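PDB 4E4U: mandalate racemase/muconate lactonizing enzyme from Unidentified, which probably catalyses a reaction begun by taking a proton from the carbon next to a carboxylate, as in the mandelate racemase/muconate lactonizing enzyme family, on an unestablished substrate. Local coordinates for residues I40-I54 / R85-L97. Residues are numbered along the deposited sequence; the frame is centred on the assembly and turned at random. Where two conformers were deposited one is given.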
loop_
_atom_site.group_PDB
_atom_site.type_symbol
_atom_site.label_atom_id
_atom_site.label_comp_id
_atom_site.label_asym_id
_atom_site.label_seq_id
_atom_site.Cartn_x
_atom_site.Cartn_y
_atom_site.Cartn_z
ATOM N N ILE A 40 10.778 37.900 -12.122
ATOM C CA ILE A 40 9.734 36.950 -12.458
ATOM C C ILE A 40 10.284 35.911 -13.429
ATOM O O ILE A 40 10.910 36.270 -14.426
ATOM C CB ILE A 40 8.552 37.695 -13.105
ATOM C CG1 ILE A 40 7.886 38.597 -12.064
ATOM C CG2 ILE A 40 7.561 36.727 -13.747
ATOM C CD1 ILE A 40 6.876 39.571 -12.616
ATOM N N TYR A 41 10.061 34.628 -13.135
ATOM C CA TYR A 41 10.504 33.553 -14.017
ATOM C C TYR A 41 9.266 32.893 -14.597
ATOM O O TYR A 41 8.585 32.115 -13.920
ATOM C CB TYR A 41 11.350 32.527 -13.261
ATOM C CG TYR A 41 12.107 31.553 -14.143
ATOM C CD1 TYR A 41 13.204 31.976 -14.876
ATOM C CD2 TYR A 41 11.748 30.214 -14.224
ATOM C CE1 TYR A 41 13.916 31.103 -15.674
ATOM C CE2 TYR A 41 12.462 29.325 -15.022
ATOM C CZ TYR A 41 13.544 29.783 -15.748
ATOM O OH TYR A 41 14.272 28.929 -16.551
ATOM N N SER A 42 8.947 33.237 -15.841
ATOM C CA SER A 42 7.760 32.702 -16.497
ATOM C C SER A 42 7.829 33.009 -17.979
ATOM O O SER A 42 7.966 34.170 -18.367
ATOM C CB SER A 42 6.499 33.345 -15.916
ATOM O OG SER A 42 5.339 32.698 -16.402
ATOM N N ALA A 43 7.720 31.976 -18.805
ATOM C CA ALA A 43 7.808 32.162 -20.250
ATOM C C ALA A 43 6.767 31.362 -21.022
ATOM O O ALA A 43 6.943 31.095 -22.209
ATOM C CB ALA A 43 9.218 31.847 -20.751
ATOM N N THR A 44 5.684 30.974 -20.355
ATOM C CA THR A 44 4.552 30.390 -21.068
ATOM C C THR A 44 4.111 31.330 -22.193
ATOM O O THR A 44 3.839 30.887 -23.320
ATOM C CB THR A 44 3.376 30.149 -20.120
ATOM O OG1 THR A 44 3.821 29.378 -19.001
ATOM C CG2 THR A 44 2.258 29.400 -20.826
ATOM N N PHE A 45 4.052 32.623 -21.862
ATOM C CA PHE A 45 3.688 33.686 -22.796
ATOM C C PHE A 45 4.850 34.653 -22.905
ATOM O O PHE A 45 5.619 34.800 -21.952
ATOM C CB PHE A 45 2.452 34.451 -22.310
ATOM C CG PHE A 45 1.355 33.562 -21.818
ATOM C CD1 PHE A 45 0.723 32.677 -22.684
ATOM C CD2 PHE A 45 0.957 33.595 -20.489
ATOM C CE1 PHE A 45 -0.290 31.839 -22.227
ATOM C CE2 PHE A 45 -0.050 32.757 -20.028
ATOM C CZ PHE A 45 -0.678 31.877 -20.901
ATOM N N GLY A 46 4.959 35.321 -24.054
ATOM C CA GLY A 46 6.031 36.268 -24.313
ATOM C C GLY A 46 5.917 37.578 -23.556
ATOM O O GLY A 46 4.893 37.860 -22.938
ATOM N N PRO A 47 6.985 38.378 -23.583
ATOM C CA PRO A 47 7.051 39.629 -22.822
ATOM C C PRO A 47 5.967 40.659 -23.172
ATOM O O PRO A 47 5.622 41.461 -22.304
ATOM C CB PRO A 47 8.458 40.161 -23.142
ATOM C CG PRO A 47 8.890 39.410 -24.384
ATOM C CD PRO A 47 8.264 38.064 -24.240
ATOM N N LYS A 48 5.433 40.640 -24.393
ATOM C CA LYS A 48 4.343 41.549 -24.760
ATOM C C LYS A 48 3.065 41.242 -23.980
ATOM O O LYS A 48 2.266 42.132 -23.681
ATOM C CB LYS A 48 4.071 41.471 -26.260
ATOM C CG LYS A 48 3.278 42.628 -26.827
ATOM C CD LYS A 48 3.619 42.831 -28.298
ATOM C CE LYS A 48 5.057 42.392 -28.584
ATOM N NZ LYS A 48 5.736 43.214 -29.624
ATOM N N ALA A 49 2.870 39.977 -23.647
ATOM C CA ALA A 49 1.747 39.587 -22.811
ATOM C C ALA A 49 2.084 39.755 -21.331
ATOM O O ALA A 49 1.212 40.088 -20.529
ATOM C CB ALA A 49 1.345 38.152 -23.104
ATOM N N MET A 50 3.344 39.528 -20.964
ATOM C CA MET A 50 3.728 39.583 -19.555
ATOM C C MET A 50 3.542 40.971 -18.943
ATOM O O MET A 50 3.159 41.084 -17.786
ATOM C CB MET A 50 5.164 39.090 -19.351
ATOM C CG MET A 50 5.315 37.583 -19.543
ATOM S SD MET A 50 4.304 36.608 -18.418
ATOM C CE MET A 50 5.132 36.918 -16.864
ATOM N N ALA A 51 3.802 42.024 -19.710
ATOM C CA ALA A 51 3.656 43.374 -19.168
ATOM C C ALA A 51 2.223 43.678 -18.666
ATOM O O ALA A 51 2.055 44.070 -17.507
ATOM C CB ALA A 51 4.171 44.431 -20.158
ATOM N N PRO A 52 1.183 43.459 -19.501
ATOM C CA PRO A 52 -0.160 43.691 -18.951
ATOM C C PRO A 52 -0.587 42.659 -17.900
ATOM O O PRO A 52 -1.389 42.994 -17.029
ATOM C CB PRO A 52 -1.072 43.624 -20.185
ATOM C CG PRO A 52 -0.282 42.904 -21.214
ATOM C CD PRO A 52 1.144 43.261 -20.961
ATOM N N ILE A 53 -0.060 41.439 -17.957
ATOM C CA ILE A 53 -0.343 40.474 -16.898
ATOM C C ILE A 53 0.144 41.013 -15.550
ATOM O O ILE A 53 -0.583 40.985 -14.544
ATOM C CB ILE A 53 0.348 39.128 -17.173
ATOM C CG1 ILE A 53 -0.356 38.386 -18.313
ATOM C CG2 ILE A 53 0.351 38.258 -15.924
ATOM C CD1 ILE A 53 0.386 37.154 -18.764
ATOM N N ILE A 54 1.375 41.515 -15.531
ATOM C CA ILE A 54 1.965 42.002 -14.291
ATOM C C ILE A 54 1.175 43.191 -13.744
ATOM O O ILE A 54 0.897 43.259 -12.539
ATOM C CB ILE A 54 3.441 42.370 -14.492
ATOM C CG1 ILE A 54 4.257 41.108 -14.795
ATOM C CG2 ILE A 54 4.000 43.070 -13.266
ATOM C CD1 ILE A 54 5.592 41.396 -15.460
ATOM N N ARG A 85 -5.620 26.812 -7.245
ATOM C CA ARG A 85 -4.656 25.756 -7.540
ATOM C C ARG A 85 -3.585 26.449 -8.377
ATOM O O ARG A 85 -3.816 27.549 -8.865
ATOM C CB ARG A 85 -5.294 24.538 -8.247
ATOM C CG ARG A 85 -6.391 24.834 -9.282
ATOM C CD ARG A 85 -5.927 25.597 -10.541
ATOM N NE ARG A 85 -4.679 25.062 -11.090
ATOM C CZ ARG A 85 -4.561 23.931 -11.784
ATOM N NH1 ARG A 85 -5.630 23.201 -12.081
ATOM N NH2 ARG A 85 -3.363 23.537 -12.201
ATOM N N PRO A 86 -2.412 25.833 -8.533
ATOM C CA PRO A 86 -1.332 26.606 -9.159
ATOM C C PRO A 86 -1.616 27.033 -10.601
ATOM O O PRO A 86 -1.954 26.186 -11.434
ATOM C CB PRO A 86 -0.145 25.640 -9.114
ATOM C CG PRO A 86 -0.432 24.773 -7.924
ATOM C CD PRO A 86 -1.930 24.562 -7.968
ATOM N N ASP A 87 -1.494 28.335 -10.867
ATOM C CA ASP A 87 -1.442 28.877 -12.220
ATOM C C ASP A 87 0.010 29.305 -12.427
ATOM O O ASP A 87 0.498 30.224 -11.766
ATOM C CB ASP A 87 -2.412 30.056 -12.387
ATOM C CG ASP A 87 -2.316 30.702 -13.770
ATOM O OD1 ASP A 87 -1.198 31.129 -14.153
ATOM O OD2 ASP A 87 -3.356 30.793 -14.472
ATOM N N LEU A 88 0.701 28.614 -13.325
ATOM C CA LEU A 88 2.153 28.738 -13.434
ATOM C C LEU A 88 2.624 30.180 -13.688
ATOM O O LEU A 88 3.581 30.647 -13.069
ATOM C CB LEU A 88 2.662 27.810 -14.537
ATOM C CG LEU A 88 4.177 27.715 -14.710
ATOM C CD1 LEU A 88 4.835 27.057 -13.501
ATOM C CD2 LEU A 88 4.494 26.947 -15.973
ATOM N N THR A 89 1.958 30.889 -14.594
ATOM C CA THR A 89 2.361 32.263 -14.876
ATOM C C THR A 89 2.074 33.164 -13.684
ATOM O O THR A 89 2.911 33.997 -13.322
ATOM C CB THR A 89 1.703 32.808 -16.159
ATOM O OG1 THR A 89 2.149 32.038 -17.282
ATOM C CG2 THR A 89 2.062 34.267 -16.384
ATOM N N MET A 90 0.916 32.983 -13.051
ATOM C CA MET A 90 0.574 33.793 -11.880
ATOM C C MET A 90 1.594 33.579 -10.776
ATOM O O MET A 90 1.996 34.524 -10.104
ATOM C CB MET A 90 -0.822 33.447 -11.364
ATOM C CG MET A 90 -1.168 34.109 -10.030
ATOM S SD MET A 90 -1.130 35.919 -10.074
ATOM C CE MET A 90 -2.875 36.261 -10.295
ATOM N N MET A 91 2.026 32.338 -10.587
ATOM C CA MET A 91 3.002 32.066 -9.550
ATOM C C MET A 91 4.344 32.734 -9.841
ATOM O O MET A 91 4.991 33.246 -8.927
ATOM C CB MET A 91 3.144 30.571 -9.320
ATOM C CG MET A 91 1.917 29.938 -8.663
ATOM S SD MET A 91 1.557 30.549 -7.000
ATOM C CE MET A 91 0.351 31.840 -7.300
ATOM N N GLY A 92 4.765 32.751 -11.105
ATOM C CA GLY A 92 5.957 33.503 -11.472
ATOM C C GLY A 92 5.810 34.983 -11.155
ATOM O O GLY A 92 6.700 35.603 -10.569
ATOM N N VAL A 93 4.673 35.559 -11.528
ATOM C CA VAL A 93 4.438 36.976 -11.277
ATOM C C VAL A 93 4.443 37.296 -9.788
ATOM O O VAL A 93 5.121 38.233 -9.346
ATOM C CB VAL A 93 3.122 37.458 -11.913
ATOM C CG1 VAL A 93 2.837 38.908 -11.534
ATOM C CG2 VAL A 93 3.186 37.302 -13.422
ATOM N N VAL A 94 3.703 36.525 -9.001
ATOM C CA VAL A 94 3.670 36.810 -7.573
ATOM C C VAL A 94 5.031 36.583 -6.917
ATOM O O VAL A 94 5.355 37.252 -5.940
ATOM C CB VAL A 94 2.533 36.070 -6.824
ATOM C CG1 VAL A 94 2.918 34.633 -6.507
ATOM C CG2 VAL A 94 2.177 36.835 -5.553
ATOM N N SER A 95 5.841 35.673 -7.459
ATOM C CA SER A 95 7.183 35.457 -6.918
ATOM C C SER A 95 7.994 36.749 -6.986
ATOM O O SER A 95 8.685 37.115 -6.034
ATOM C CB SER A 95 7.926 34.382 -7.704
ATOM O OG SER A 95 7.285 33.130 -7.623
ATOM N N GLY A 96 7.915 37.433 -8.123
ATOM C CA GLY A 96 8.652 38.670 -8.311
ATOM C C GLY A 96 8.139 39.758 -7.393
ATOM O O GLY A 96 8.918 40.481 -6.774
ATOM N N LEU A 97 6.817 39.891 -7.311
ATOM C CA LEU A 97 6.224 40.903 -6.443
ATOM C C LEU A 97 6.558 40.632 -4.979
ATOM O O LEU A 97 6.887 41.552 -4.229
ATOM C CB LEU A 97 4.712 40.959 -6.637
ATOM C CG LEU A 97 4.188 41.346 -8.025
ATOM C CD1 LEU A 97 2.669 41.239 -8.061
ATOM C CD2 LEU A 97 4.643 42.745 -8.408
HETATM O O HOH W 1 6.372 30.425 -13.888
HETATM O O HOH W 2 4.215 33.287 -18.855
#
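With chi1 at -63°, T89 sets OG1 beside its own backbone N and CG2 anti to it, turning the hydroxyl to the side where S42, T44 and F45 lie while the methyl meets M50 and I53. V93, one turn on, holds CG1 anti to its N (175°); V93 CG1 faces I40 CD1, V93 CG2 meets I53 CG2 at 3.9 Å and also M50 CE, and I54 CG1 touches both methyls. The contact belongs to the alpha+beta capping domain of the enolase superfamily: strand 35-40, an edge of the three-stranded antiparallel sheet, runs through a loop into helix 47-61, and both pack on helix 88-109. The segment axes of the two helices cross at -63°, 10.9 Å apart. Bent at chi2 and chi3, M50 meets T89 tip to tip, M50 SD lying 3.8 Å from T89 CG2. Lacking side chains, G92 and G96 let the strand end close in: the CA atoms of I40 and G96 are 4.6 Å apart, I40 CG1 is 3.8 Å from G96 CA, and I40 CG2 lies 3.5 Å from G92 O. Water joins the backbones, donating to both Y41 O and L88 O. The hydroxyl of T89 is hydrogen-bonded to D87 of the second subunit, which ties this buried seam to the subunit interface. A second water donates to T89 OG1 at 2.9 Å, accepts from F45 N and bonds S42 OG at 2.8 Å.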